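Long-range contacts in glucose-6-phosphate dehydrogenase (Trypanosoma cruzi, PDB 5AQ1), which catalyses the NADP+-dependent oxidation of glucose 6-phosphate to 6-phosphogluconolactone, the entry step of the pentose phosphate pathway: residues T49-F54 against G89-L94; G70-T75 against I108-G113; R127-E132 against G142-Y147; R176-K181 against F207-Y212. All coordinates share one frame; numbering follows the deposited sequence.

How the interactions relate
All four contacts belong to the dinucleotide-binding part of the chain and illustrate how one Rossmann-type sheet organises two ligand sites. Along the chain, interactions 1 and 2 interlock, their segments alternating, whereas 3 and 4 follow in series. Interactions 2, 3 and 4 reach the same six-stranded parallel sheet; interaction 1 packs loop residues 89-94 on helix 43-58, to which 49-54 belong, and F50 touches I108 of interaction 2. The centres of interactions 2 and 3 are about 14 Å apart, joined through helix 118-134. Interactions 3 and 4 lie on adjacent strands, 143-148 and 175-179, and Y147 OH probably hydrogen-bonds to E180 OE2. Interactions 2 and 4, whose centres are about 21 Å apart, touch different parts of one NADPH, and interaction 4 also reaches glucose 6-phosphate.

Interaction 1: residues T49-F54 against G89-L94; sequences TFPALF and GFFTRL
F54 and F91 hold this contact together as an offset stack, a worked case of a loop fastened to a helix by aromatic side chains without any hydrogen bond between them. The ring centroids lie 4.5 Å apart and the planes are inclined by only 10°. Because CG of F54 is turned anti to the backbone N (chi1 173°), its ring reaches out from the helix against the F91 ring of the loop. CB of F54 itself sits almost on the normal through the centre of the F91 ring, 4.0 Å from the centroid, in a CH-pi contact. The overlap continues at the root of the partner, where F54 CD2 comes to 3.7 Å from F91 CB. At the edge of the F54 ring, and in its plane, lies the carbonyl T92 O, while L94 CD2 approaches F54 CZ at 4.1 Å, the two side chains crossing at about a right angle. P51 meets the loop one turn earlier. Its CG is 4.0 Å from CB of F90, the two side chains running side by side, and its CA is 3.9 Å from F91 CD1. Proline also brings no N-H to the preceding turn, and the helix is kinked here. Around this core, F104 meets the F54 ring, V101 and L105 of helix 101-105 pack on F91, and A52 and L53 of helix 43-58 turn to helix 441-451.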
# COMPACT_ATOMS: atom_id res chain seq x y z
N THR B 49 -6.96 17.97 42.48
CA THR B 49 -8.18 18.71 42.14
C THR B 49 -8.05 20.22 42.35
O THR B 49 -8.18 20.99 41.39
CB THR B 49 -9.39 18.17 42.93
OG1 THR B 49 -9.32 16.74 43.00
CG2 THR B 49 -10.70 18.58 42.27
N PHE B 50 -7.80 20.64 43.58
CA PHE B 50 -7.71 22.07 43.90
C PHE B 50 -6.56 22.77 43.16
O PHE B 50 -6.75 23.89 42.68
CB PHE B 50 -7.60 22.30 45.41
CG PHE B 50 -8.90 22.08 46.15
CD1 PHE B 50 -9.98 22.92 45.94
CD2 PHE B 50 -9.03 21.05 47.07
CE1 PHE B 50 -11.18 22.72 46.62
CE2 PHE B 50 -10.22 20.85 47.75
CZ PHE B 50 -11.29 21.68 47.52
N PRO B 51 -5.38 22.13 43.07
CA PRO B 51 -4.29 22.72 42.27
C PRO B 51 -4.62 22.92 40.80
O PRO B 51 -4.23 23.92 40.21
CB PRO B 51 -3.15 21.70 42.44
CG PRO B 51 -3.41 21.08 43.76
CD PRO B 51 -4.90 20.99 43.87
N ALA B 52 -5.33 21.96 40.20
CA ALA B 52 -5.77 22.08 38.81
C ALA B 52 -6.74 23.26 38.65
O ALA B 52 -6.62 24.05 37.72
CB ALA B 52 -6.43 20.79 38.34
N LEU B 53 -7.69 23.36 39.58
CA LEU B 53 -8.64 24.47 39.58
C LEU B 53 -7.94 25.82 39.73
O LEU B 53 -8.34 26.80 39.11
CB LEU B 53 -9.67 24.28 40.71
CG LEU B 53 -10.67 23.13 40.55
CD1 LEU B 53 -11.39 22.84 41.86
CD2 LEU B 53 -11.68 23.43 39.45
N PHE B 54 -6.89 25.86 40.55
CA PHE B 54 -6.08 27.08 40.71
C PHE B 54 -5.47 27.50 39.37
O PHE B 54 -5.55 28.67 38.99
CB PHE B 54 -4.98 26.87 41.75
CG PHE B 54 -4.00 28.02 41.84
CD1 PHE B 54 -4.43 29.28 42.23
CD2 PHE B 54 -2.66 27.83 41.55
CE1 PHE B 54 -3.54 30.34 42.33
CE2 PHE B 54 -1.76 28.89 41.64
CZ PHE B 54 -2.20 30.14 42.03
N GLY B 89 -0.35 25.02 49.75
CA GLY B 89 0.92 24.29 49.76
C GLY B 89 1.17 23.43 48.53
O GLY B 89 2.32 23.19 48.18
N PHE B 90 0.10 22.97 47.88
CA PHE B 90 0.23 22.11 46.69
C PHE B 90 0.10 22.85 45.36
O PHE B 90 0.16 22.23 44.30
CB PHE B 90 -0.80 20.98 46.76
CG PHE B 90 -0.60 20.05 47.92
CD1 PHE B 90 -1.21 20.30 49.14
CD2 PHE B 90 0.21 18.92 47.80
CE1 PHE B 90 -1.03 19.45 50.21
CE2 PHE B 90 0.39 18.07 48.87
CZ PHE B 90 -0.23 18.33 50.08
N PHE B 91 -0.06 24.18 45.40
CA PHE B 91 -0.13 24.97 44.17
C PHE B 91 1.28 25.16 43.61
O PHE B 91 2.24 25.35 44.36
CB PHE B 91 -0.77 26.34 44.41
CG PHE B 91 -2.19 26.30 44.93
CD1 PHE B 91 -2.93 25.12 44.97
CD2 PHE B 91 -2.80 27.47 45.37
CE1 PHE B 91 -4.23 25.11 45.45
CE2 PHE B 91 -4.09 27.47 45.84
CZ PHE B 91 -4.81 26.29 45.88
N THR B 92 1.39 25.13 42.29
CA THR B 92 2.67 25.28 41.61
C THR B 92 2.63 26.50 40.69
O THR B 92 1.57 27.10 40.49
CB THR B 92 3.02 24.02 40.78
OG1 THR B 92 2.12 23.90 39.66
CG2 THR B 92 2.94 22.77 41.65
N ARG B 93 3.80 26.85 40.15
CA ARG B 93 3.95 27.98 39.23
C ARG B 93 3.47 29.29 39.86
O ARG B 93 2.96 30.18 39.17
CB ARG B 93 3.20 27.69 37.92
CG ARG B 93 3.52 26.34 37.27
CD ARG B 93 3.77 26.44 35.78
NE ARG B 93 2.89 27.36 35.07
CZ ARG B 93 3.26 28.52 34.52
NH1 ARG B 93 4.51 28.99 34.60
NH2 ARG B 93 2.35 29.24 33.88
N LEU B 94 3.67 29.40 41.17
CA LEU B 94 3.25 30.56 41.94
C LEU B 94 4.03 31.81 41.53
O LEU B 94 3.45 32.87 41.30
CB LEU B 94 3.45 30.30 43.44
CG LEU B 94 2.44 29.34 44.09
CD1 LEU B 94 3.02 28.69 45.34
CD2 LEU B 94 1.15 30.08 44.41

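Interaction 2: residues G70-T75 against I108-G113; sequences GYARST and ISYMTG. With NDP (NADPH dihydro-nicotinamide-adenine-dinucleotide phosphate), chain G.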
# COMPACT_ATOMS: atom_id res chain seq x y z
N GLY B 70 -16.18 22.85 48.86
CA GLY B 70 -15.71 21.59 49.40
C GLY B 70 -16.79 20.95 50.26
O GLY B 70 -17.53 21.66 50.95
N TYR B 71 -16.89 19.63 50.20
CA TYR B 71 -17.88 18.88 50.96
C TYR B 71 -17.30 17.57 51.48
O TYR B 71 -16.81 16.76 50.70
CB TYR B 71 -19.10 18.60 50.09
CG TYR B 71 -20.24 17.91 50.80
CD1 TYR B 71 -20.27 16.52 50.93
CD2 TYR B 71 -21.30 18.64 51.34
CE1 TYR B 71 -21.31 15.89 51.58
CE2 TYR B 71 -22.34 18.01 51.99
CZ TYR B 71 -22.35 16.64 52.11
OH TYR B 71 -23.38 16.00 52.75
N ALA B 72 -17.35 17.37 52.79
CA ALA B 72 -16.88 16.13 53.42
C ALA B 72 -17.37 16.02 54.86
O ALA B 72 -17.94 16.97 55.40
CB ALA B 72 -15.36 16.06 53.37
N ARG B 73 -17.15 14.87 55.48
CA ARG B 73 -17.61 14.61 56.85
C ARG B 73 -16.77 15.32 57.90
O ARG B 73 -17.26 15.62 58.99
CB ARG B 73 -17.60 13.11 57.14
CG ARG B 73 -18.47 12.27 56.21
CD ARG B 73 -18.27 10.79 56.46
NE ARG B 73 -16.86 10.41 56.37
CZ ARG B 73 -16.34 9.28 56.84
NH1 ARG B 73 -17.10 8.37 57.43
NH2 ARG B 73 -15.04 9.05 56.71
N SER B 74 -15.50 15.57 57.59
CA SER B 74 -14.59 16.25 58.52
C SER B 74 -15.09 17.65 58.87
O SER B 74 -15.60 18.37 58.02
CB SER B 74 -13.18 16.36 57.94
OG SER B 74 -12.54 15.09 57.90
N THR B 75 -14.94 18.01 60.14
CA THR B 75 -15.28 19.36 60.60
C THR B 75 -14.05 20.24 60.47
O THR B 75 -12.95 19.84 60.84
CB THR B 75 -15.76 19.36 62.07
OG1 THR B 75 -14.67 19.00 62.93
CG2 THR B 75 -16.91 18.38 62.27
N ILE B 108 -13.28 29.72 47.29
CA ILE B 108 -13.46 28.40 47.89
C ILE B 108 -14.21 28.48 49.21
O ILE B 108 -13.84 29.26 50.08
CB ILE B 108 -12.10 27.69 48.13
CG1 ILE B 108 -11.36 27.52 46.80
CG2 ILE B 108 -12.32 26.33 48.79
CD1 ILE B 108 -9.99 26.89 46.93
N SER B 109 -15.25 27.66 49.35
CA SER B 109 -15.95 27.46 50.62
C SER B 109 -15.84 26.00 51.04
O SER B 109 -15.55 25.13 50.22
CB SER B 109 -17.42 27.83 50.50
OG SER B 109 -17.58 29.18 50.10
N TYR B 110 -16.06 25.74 52.33
CA TYR B 110 -16.12 24.37 52.84
C TYR B 110 -17.42 24.16 53.61
O TYR B 110 -18.02 25.11 54.13
CB TYR B 110 -14.92 24.04 53.73
CG TYR B 110 -14.90 22.60 54.19
CD1 TYR B 110 -14.42 21.59 53.37
CD2 TYR B 110 -15.41 22.24 55.44
CE1 TYR B 110 -14.43 20.26 53.78
CE2 TYR B 110 -15.43 20.92 55.86
CZ TYR B 110 -14.94 19.94 55.03
OH TYR B 110 -14.95 18.63 55.45
N MET B 111 -17.84 22.90 53.67
CA MET B 111 -19.11 22.53 54.28
C MET B 111 -19.02 21.09 54.77
O MET B 111 -18.44 20.23 54.10
CB MET B 111 -20.20 22.69 53.23
CG MET B 111 -21.54 22.10 53.60
SD MET B 111 -22.65 22.12 52.18
CE MET B 111 -24.18 21.82 53.05
N THR B 112 -19.61 20.82 55.93
CA THR B 112 -19.58 19.49 56.53
C THR B 112 -20.90 18.75 56.27
O THR B 112 -21.97 19.35 56.30
CB THR B 112 -19.31 19.56 58.04
OG1 THR B 112 -18.03 20.18 58.27
CG2 THR B 112 -19.31 18.18 58.68
N GLY B 113 -20.80 17.44 56.02
CA GLY B 113 -21.98 16.61 55.82
C GLY B 113 -21.63 15.16 55.53
O GLY B 113 -20.49 14.85 55.18
PA NDP G . -9.00 9.11 50.33
O1A NDP G . -8.72 7.77 50.98
O2A NDP G . -8.04 10.26 50.56
O5B NDP G . -10.50 9.52 50.73
C5B NDP G . -11.05 10.74 50.25
C4B NDP G . -11.94 11.38 51.30
O4B NDP G . -13.13 10.58 51.42
C3B NDP G . -11.33 11.47 52.70
O3B NDP G . -10.73 12.73 52.97
C2B NDP G . -12.51 11.22 53.61
O2B NDP G . -13.12 12.46 53.95
C1B NDP G . -13.48 10.39 52.79
N9A NDP G . -13.39 8.96 53.20
C8A NDP G . -12.27 8.20 53.30
N7A NDP G . -12.57 6.95 53.70
C5A NDP G . -13.91 6.89 53.87
C6A NDP G . -14.89 5.87 54.28
N6A NDP G . -14.49 4.62 54.61
N1A NDP G . -16.20 6.22 54.32
C2A NDP G . -16.62 7.47 54.00
N3A NDP G . -15.77 8.44 53.62
C4A NDP G . -14.44 8.22 53.54
O3 NDP G . -9.22 8.89 48.74
PN NDP G . -8.30 9.59 47.62
O1N NDP G . -8.41 11.09 47.69
O2N NDP G . -6.93 8.94 47.67
O5D NDP G . -9.03 9.10 46.28
C5D NDP G . -10.35 9.53 45.94
C4D NDP G . -10.84 8.75 44.72
O4D NDP G . -9.97 8.98 43.61
C3D NDP G . -10.83 7.26 44.99
O3D NDP G . -11.99 6.65 44.42
C2D NDP G . -9.57 6.76 44.31
O2D NDP G . -9.69 5.39 43.90
C1D NDP G . -9.41 7.74 43.15
N1N NDP G . -8.00 7.87 42.74
C2N NDP G . -7.15 8.64 43.44
C3N NDP G . -5.81 8.76 43.08
C7N NDP G . -4.88 9.64 43.87
O7N NDP G . -4.00 10.24 43.28
N7N NDP G . -5.01 9.74 45.20
C4N NDP G . -5.26 8.04 41.87
C5N NDP G . -6.29 7.24 41.20
C6N NDP G . -7.60 7.19 41.66
P2B NDP G . -14.04 12.67 55.25
O1X NDP G . -13.64 11.59 56.22
O2X NDP G . -13.63 14.06 55.69
O3X NDP G . -15.46 12.54 54.75
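Y110 OH and T112 OG1 both donate to the carbonyl S74 O, at 2.7 Å and 3.0 Å respectively, reaching it from opposite faces of its plane. This double grip ties the turn after strand 67-72 to strand 108-112, which runs parallel to it; between the backbones, G70 N bonds to S109 O and G113 N to A72 O. On the opposite face of the sheet from Y110, Y71 receives M111 SD at its ring edge in a Met-aromatic contact, its hydroxyl being held by S114 O.

R73 can be followed outward from this junction. Its CB is near the phosphate oxygen O3X of NADPH and, less closely, G113 O, and CG keeps the same two neighbours. CD stays near O3X. A bend at chi3 (-55°) then turns the head back to the phosphate: NE bonds to O3X at 3.0 Å, and NH2 to O1X at 2.9 Å. N3A of the adenine lies over one face of the guanidinium, toward its rim, 3.1 Å above the plane. S74 OG takes the remaining terminal oxygen, O2X, at 2.7 Å. An arginine and a serine after the second strand of a Rossmann fold, gripping the adenosine 2'-phosphate, are characteristic of a site that recognises NADP(H).

Interaction 3: residues R127-E132 against G142-Y147; sequences RILRME and GNRLFY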
# COMPACT_ATOMS: atom_id res chain seq x y z
N ARG B 127 -27.05 25.39 49.96
CA ARG B 127 -25.80 26.13 49.93
C ARG B 127 -25.46 26.52 48.49
O ARG B 127 -24.99 27.63 48.24
CB ARG B 127 -24.69 25.29 50.54
CG ARG B 127 -23.34 25.98 50.61
CD ARG B 127 -23.39 27.26 51.44
NE ARG B 127 -22.10 27.49 52.09
CZ ARG B 127 -21.72 26.93 53.24
NH1 ARG B 127 -22.52 26.09 53.89
NH2 ARG B 127 -20.52 27.21 53.73
N ILE B 128 -25.69 25.59 47.56
CA ILE B 128 -25.51 25.87 46.14
C ILE B 128 -26.49 26.95 45.69
O ILE B 128 -26.10 27.88 45.00
CB ILE B 128 -25.68 24.60 45.28
CG1 ILE B 128 -24.55 23.61 45.55
CG2 ILE B 128 -25.70 24.96 43.80
CD1 ILE B 128 -24.81 22.21 45.03
N LEU B 129 -27.75 26.82 46.10
CA LEU B 129 -28.77 27.82 45.76
C LEU B 129 -28.36 29.22 46.20
O LEU B 129 -28.54 30.18 45.45
CB LEU B 129 -30.12 27.47 46.38
CG LEU B 129 -30.99 26.39 45.72
CD1 LEU B 129 -32.19 26.06 46.61
CD2 LEU B 129 -31.44 26.79 44.32
N ARG B 130 -27.84 29.34 47.42
CA ARG B 130 -27.34 30.62 47.94
C ARG B 130 -26.28 31.23 47.03
O ARG B 130 -26.29 32.43 46.77
CB ARG B 130 -26.74 30.47 49.34
CG ARG B 130 -27.77 30.64 50.44
CD ARG B 130 -27.14 30.69 51.81
NE ARG B 130 -28.16 30.54 52.84
CZ ARG B 130 -28.60 29.37 53.31
NH1 ARG B 130 -28.12 28.21 52.85
NH2 ARG B 130 -29.55 29.36 54.25
N MET B 131 -25.36 30.39 46.58
CA MET B 131 -24.29 30.82 45.69
C MET B 131 -24.84 31.21 44.32
O MET B 131 -24.40 32.20 43.73
CB MET B 131 -23.23 29.72 45.55
CG MET B 131 -22.44 29.46 46.83
SD MET B 131 -21.45 27.95 46.75
CE MET B 131 -20.50 28.11 48.26
N GLU B 132 -25.80 30.44 43.82
CA GLU B 132 -26.42 30.71 42.52
C GLU B 132 -27.22 32.02 42.51
O GLU B 132 -27.17 32.76 41.54
CB GLU B 132 -27.32 29.55 42.11
CG GLU B 132 -26.55 28.30 41.73
CD GLU B 132 -27.45 27.13 41.39
OE1 GLU B 132 -28.59 27.08 41.91
OE2 GLU B 132 -27.02 26.25 40.61
N GLY B 142 -28.11 28.12 37.46
CA GLY B 142 -26.68 27.87 37.54
C GLY B 142 -26.30 26.46 37.13
O GLY B 142 -27.07 25.52 37.32
N ASN B 143 -25.10 26.32 36.55
CA ASN B 143 -24.57 25.02 36.17
C ASN B 143 -23.80 24.40 37.33
O ASN B 143 -23.07 25.10 38.02
CB ASN B 143 -23.65 25.16 34.96
CG ASN B 143 -24.37 25.69 33.74
OD1 ASN B 143 -25.40 25.16 33.33
ND2 ASN B 143 -23.83 26.75 33.15
N ARG B 144 -23.96 23.10 37.53
CA ARG B 144 -23.38 22.42 38.69
C ARG B 144 -22.47 21.27 38.26
O ARG B 144 -22.92 20.34 37.60
CB ARG B 144 -24.49 21.88 39.58
CG ARG B 144 -25.50 22.94 40.01
CD ARG B 144 -26.53 22.37 40.97
NE ARG B 144 -27.48 23.39 41.41
CZ ARG B 144 -28.45 23.20 42.31
NH1 ARG B 144 -28.62 22.01 42.88
NH2 ARG B 144 -29.26 24.20 42.63
N LEU B 145 -21.20 21.34 38.65
CA LEU B 145 -20.25 20.26 38.41
C LEU B 145 -19.91 19.59 39.74
O LEU B 145 -19.34 20.22 40.63
CB LEU B 145 -18.97 20.79 37.76
CG LEU B 145 -17.89 19.76 37.41
CD1 LEU B 145 -18.32 18.90 36.25
CD2 LEU B 145 -16.58 20.46 37.08
N PHE B 146 -20.28 18.32 39.88
CA PHE B 146 -19.98 17.55 41.08
C PHE B 146 -18.75 16.68 40.83
O PHE B 146 -18.78 15.80 39.98
CB PHE B 146 -21.17 16.68 41.47
CG PHE B 146 -22.39 17.46 41.86
CD1 PHE B 146 -22.47 18.07 43.10
CD2 PHE B 146 -23.47 17.58 40.99
CE1 PHE B 146 -23.59 18.80 43.47
CE2 PHE B 146 -24.60 18.30 41.36
CZ PHE B 146 -24.66 18.91 42.59
N TYR B 147 -17.68 16.95 41.57
CA TYR B 147 -16.47 16.13 41.51
C TYR B 147 -16.48 15.14 42.67
O TYR B 147 -16.39 15.55 43.83
CB TYR B 147 -15.21 17.01 41.57
CG TYR B 147 -13.97 16.33 41.00
CD1 TYR B 147 -13.46 15.17 41.57
CD2 TYR B 147 -13.32 16.86 39.89
CE1 TYR B 147 -12.33 14.55 41.05
CE2 TYR B 147 -12.19 16.24 39.36
CZ TYR B 147 -11.71 15.09 39.95
OH TYR B 147 -10.59 14.47 39.43
O HOH W 1 -24.38 26.76 39.92
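E132 of helix 118-134 and R144 of strand 143-148 join two elements of the Rossmann crossover, in which the chain leaves edge strand 108-112, runs through this helix and enters the sheet again on the far side of strand 33-38.

The ionic part is a side-on salt bridge. R144, extended from CG to NE, presents NE to E132 OE2 and NH2 to E132 OE1, both at 3.0 Å, and both oxygens lie close to the guanidinium plane. The carboxylate is not coplanar with it: the two planes stand 48° apart, and each oxygen is approached from above the carboxylate plane. The remaining nitrogen, NH1, is bonded to N125 OD1, which gives the guanidinium another hold along the same helix and fixes its rotation further.

Apolar contacts frame the charged pair. I128 CG2, anti to its own backbone N, lies over one face of the guanidinium, 3.4 Å from R144 NE, while L129 CD2 sits in plane at the edge beside NH2. The other branch of I128 ends in CD1, which packs 3.9 Å from F146 CE1; this ring also leans on V36 and L38 of the neighbouring strand.

Water supplies the last link, in this buried setting, between helix and strand: one molecule donates to E132 OE2 at 2.8 Å and to the backbone oxygen N143 O at 2.8 Å.

Interaction 4: residues R176-K181 against F207-Y212; sequences RLIVEK and FRIDHY. With BG6 (6-O-phosphono-beta-D-glucopyranose), chain F; NDP (NADPH dihydro-nicotinamide-adenine-dinucleotide phosphate), chain G.
F207 has L177 O at the edge of its ring, near the ring plane, while the stem of R176 approaches obliquely, CG coming to 3.6 Å from F207 CE1. The guanidinium of R176 is tilted 43° from that ring; it bonds to A449 O and makes a cation-pi contact with W174. Farther along, H211 has Y212 CD1 over one face and the sugar oxygen O1 of glucose 6-phosphate at its edge, and O6 of the same ligand lies at the edge of Y212. Backbone bonds align the neighbouring parallel strands: F207 N to L177 O, V179 N to F207 O, and I209 N to V179 O at 2.9 Å. They are the two strands of a beta-alpha-beta unit whose helix is 187-197, with 206-208 the outermost strand of the Rossmann sheet within this chain, and their C-terminal ends open into both ligand sites. I178, on the same face as F207, packs its CG2 on I209 CG1, and V179 CG2 lies alongside R208 CG on the other. A water joins E180 OE1, K181 N and I209 O; E180 OE2 bonds to Y147 OH. K181 O accepts from O2D of NADPH, whereas its NZ, brought round by a bend at chi4 (81°), bonds to O2 of the sugar at 3.1 Å and to D268 O. H211 NE2 meets phosphate oxygen O2P at 2.7 Å in a nearly straight bond.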
# COMPACT_ATOMS: atom_id res chain seq x y z
N ARG B 176 -23.20 17.91 35.80
CA ARG B 176 -22.19 16.97 35.34
C ARG B 176 -21.47 16.33 36.52
O ARG B 176 -21.18 17.00 37.51
CB ARG B 176 -21.21 17.66 34.39
CG ARG B 176 -21.83 17.98 33.04
CD ARG B 176 -20.96 18.91 32.20
NE ARG B 176 -21.74 19.46 31.09
CZ ARG B 176 -21.40 20.53 30.37
NH1 ARG B 176 -20.27 21.20 30.62
NH2 ARG B 176 -22.20 20.94 29.39
N LEU B 177 -21.21 15.03 36.40
CA LEU B 177 -20.57 14.24 37.44
C LEU B 177 -19.20 13.79 36.97
O LEU B 177 -19.09 13.06 35.99
CB LEU B 177 -21.40 12.99 37.74
CG LEU B 177 -22.53 13.07 38.78
CD1 LEU B 177 -21.97 12.97 40.19
CD2 LEU B 177 -23.36 14.33 38.60
N ILE B 178 -18.15 14.22 37.67
CA ILE B 178 -16.82 13.68 37.45
C ILE B 178 -16.60 12.57 38.48
O ILE B 178 -16.69 12.81 39.69
CB ILE B 178 -15.74 14.77 37.54
CG1 ILE B 178 -15.88 15.74 36.36
CG2 ILE B 178 -14.35 14.14 37.51
CD1 ILE B 178 -15.07 17.01 36.50
N VAL B 179 -16.30 11.37 37.99
CA VAL B 179 -16.16 10.19 38.84
C VAL B 179 -14.81 9.51 38.60
O VAL B 179 -14.29 9.53 37.49
CB VAL B 179 -17.33 9.20 38.62
CG1 VAL B 179 -18.66 9.88 38.91
CG2 VAL B 179 -17.34 8.65 37.21
N GLU B 180 -14.26 8.91 39.66
CA GLU B 180 -12.91 8.34 39.62
C GLU B 180 -12.92 6.82 39.72
O GLU B 180 -13.88 6.22 40.21
CB GLU B 180 -12.08 8.91 40.77
CG GLU B 180 -11.69 10.38 40.61
CD GLU B 180 -10.46 10.60 39.74
OE1 GLU B 180 -9.66 9.66 39.55
OE2 GLU B 180 -10.29 11.75 39.27
N LYS B 181 -11.84 6.20 39.24
CA LYS B 181 -11.66 4.75 39.34
C LYS B 181 -11.33 4.39 40.79
O LYS B 181 -10.95 5.27 41.55
CB LYS B 181 -10.57 4.28 38.36
CG LYS B 181 -9.14 4.57 38.78
CD LYS B 181 -8.17 4.16 37.68
CE LYS B 181 -6.72 4.44 38.05
NZ LYS B 181 -6.13 3.40 38.93
N PHE B 207 -18.99 11.84 33.59
CA PHE B 207 -17.66 12.05 33.05
C PHE B 207 -16.66 11.19 33.83
O PHE B 207 -16.11 11.62 34.84
CB PHE B 207 -17.29 13.53 33.15
CG PHE B 207 -17.98 14.39 32.13
CD1 PHE B 207 -19.33 14.65 32.22
CD2 PHE B 207 -17.27 14.92 31.06
CE1 PHE B 207 -19.97 15.43 31.27
CE2 PHE B 207 -17.90 15.70 30.11
CZ PHE B 207 -19.25 15.96 30.21
N ARG B 208 -16.46 9.96 33.36
CA ARG B 208 -15.54 9.03 34.02
C ARG B 208 -14.09 9.38 33.69
O ARG B 208 -13.68 9.37 32.53
CB ARG B 208 -15.84 7.59 33.60
CG ARG B 208 -17.21 7.11 34.04
CD ARG B 208 -17.46 5.66 33.67
NE ARG B 208 -18.88 5.36 33.69
CZ ARG B 208 -19.74 5.74 32.75
NH1 ARG B 208 -19.33 6.45 31.70
NH2 ARG B 208 -21.03 5.42 32.85
N ILE B 209 -13.32 9.67 34.74
CA ILE B 209 -11.93 10.07 34.58
C ILE B 209 -11.04 8.88 34.30
O ILE B 209 -11.11 7.86 34.98
CB ILE B 209 -11.37 10.77 35.84
CG1 ILE B 209 -12.06 12.12 36.07
CG2 ILE B 209 -9.86 10.95 35.75
CD1 ILE B 209 -11.57 13.24 35.16
N ASP B 210 -10.21 9.01 33.26
CA ASP B 210 -8.96 8.27 33.16
C ASP B 210 -7.91 9.34 32.90
O ASP B 210 -7.80 9.85 31.78
CB ASP B 210 -9.00 7.24 32.03
CG ASP B 210 -7.76 6.37 32.01
OD1 ASP B 210 -6.64 6.88 32.24
OD2 ASP B 210 -7.91 5.15 31.75
N HIS B 211 -7.14 9.68 33.93
CA HIS B 211 -6.37 10.92 33.89
C HIS B 211 -5.22 10.92 32.89
O HIS B 211 -4.70 11.97 32.55
CB HIS B 211 -5.92 11.34 35.30
CG HIS B 211 -4.61 10.75 35.73
ND1 HIS B 211 -4.51 9.51 36.33
CD2 HIS B 211 -3.35 11.25 35.68
CE1 HIS B 211 -3.24 9.27 36.61
NE2 HIS B 211 -2.52 10.31 36.23
N TYR B 212 -4.86 9.74 32.39
CA TYR B 212 -3.86 9.66 31.32
C TYR B 212 -4.31 10.35 30.03
O TYR B 212 -3.48 10.84 29.26
CB TYR B 212 -3.44 8.21 31.07
CG TYR B 212 -2.29 7.77 31.95
CD1 TYR B 212 -2.22 8.15 33.29
CD2 TYR B 212 -1.26 6.99 31.44
CE1 TYR B 212 -1.17 7.76 34.10
CE2 TYR B 212 -0.21 6.59 32.24
CZ TYR B 212 -0.16 6.98 33.56
OH TYR B 212 0.89 6.59 34.36
C1 BG6 F . -3.02 6.10 39.32
C2 BG6 F . -2.71 4.70 39.85
O1 BG6 F . -4.22 6.09 38.54
O5 BG6 F . -1.94 6.55 38.50
C3 BG6 F . -1.40 4.73 40.61
O2 BG6 F . -3.77 4.24 40.69
C4 BG6 F . -0.31 5.25 39.69
O3 BG6 F . -1.04 3.42 41.09
C5 BG6 F . -0.69 6.64 39.20
O4 BG6 F . 0.93 5.28 40.39
C6 BG6 F . 0.39 7.23 38.29
O6 BG6 F . -0.07 8.44 37.69
P BG6 F . 0.99 9.43 36.97
O1P BG6 F . 1.70 8.56 35.96
O2P BG6 F . 0.13 10.49 36.33
O3P BG6 F . 1.85 9.91 38.11
PA NDP G . -9.00 9.11 50.33
O1A NDP G . -8.72 7.77 50.98
O2A NDP G . -8.04 10.26 50.56
O5B NDP G . -10.50 9.52 50.73
C5B NDP G . -11.05 10.74 50.25
C4B NDP G . -11.94 11.38 51.30
O4B NDP G . -13.13 10.58 51.42
C3B NDP G . -11.33 11.47 52.70
O3B NDP G . -10.73 12.73 52.97
C2B NDP G . -12.51 11.22 53.61
O2B NDP G . -13.12 12.46 53.95
C1B NDP G . -13.48 10.39 52.79
N9A NDP G . -13.39 8.96 53.20
C8A NDP G . -12.27 8.20 53.30
N7A NDP G . -12.57 6.95 53.70
C5A NDP G . -13.91 6.89 53.87
C6A NDP G . -14.89 5.87 54.28
N6A NDP G . -14.49 4.62 54.61
N1A NDP G . -16.20 6.22 54.32
C2A NDP G . -16.62 7.47 54.00
N3A NDP G . -15.77 8.44 53.62
C4A NDP G . -14.44 8.22 53.54
O3 NDP G . -9.22 8.89 48.74
PN NDP G . -8.30 9.59 47.62
O1N NDP G . -8.41 11.09 47.69
O2N NDP G . -6.93 8.94 47.67
O5D NDP G . -9.03 9.10 46.28
C5D NDP G . -10.35 9.53 45.94
C4D NDP G . -10.84 8.75 44.72
O4D NDP G . -9.97 8.98 43.61
C3D NDP G . -10.83 7.26 44.99
O3D NDP G . -11.99 6.65 44.42
C2D NDP G . -9.57 6.76 44.31
O2D NDP G . -9.69 5.39 43.90
C1D NDP G . -9.41 7.74 43.15
N1N NDP G . -8.00 7.87 42.74
C2N NDP G . -7.15 8.64 43.44
C3N NDP G . -5.81 8.76 43.08
C7N NDP G . -4.88 9.64 43.87
O7N NDP G . -4.00 10.24 43.28
N7N NDP G . -5.01 9.74 45.20
C4N NDP G . -5.26 8.04 41.87
C5N NDP G . -6.29 7.24 41.20
C6N NDP G . -7.60 7.19 41.66
P2B NDP G . -14.04 12.67 55.25
O1X NDP G . -13.64 11.59 56.22
O2X NDP G . -13.63 14.06 55.69
O3X NDP G . -15.46 12.54 54.75
O HOH W 2 -10.22 7.81 37.59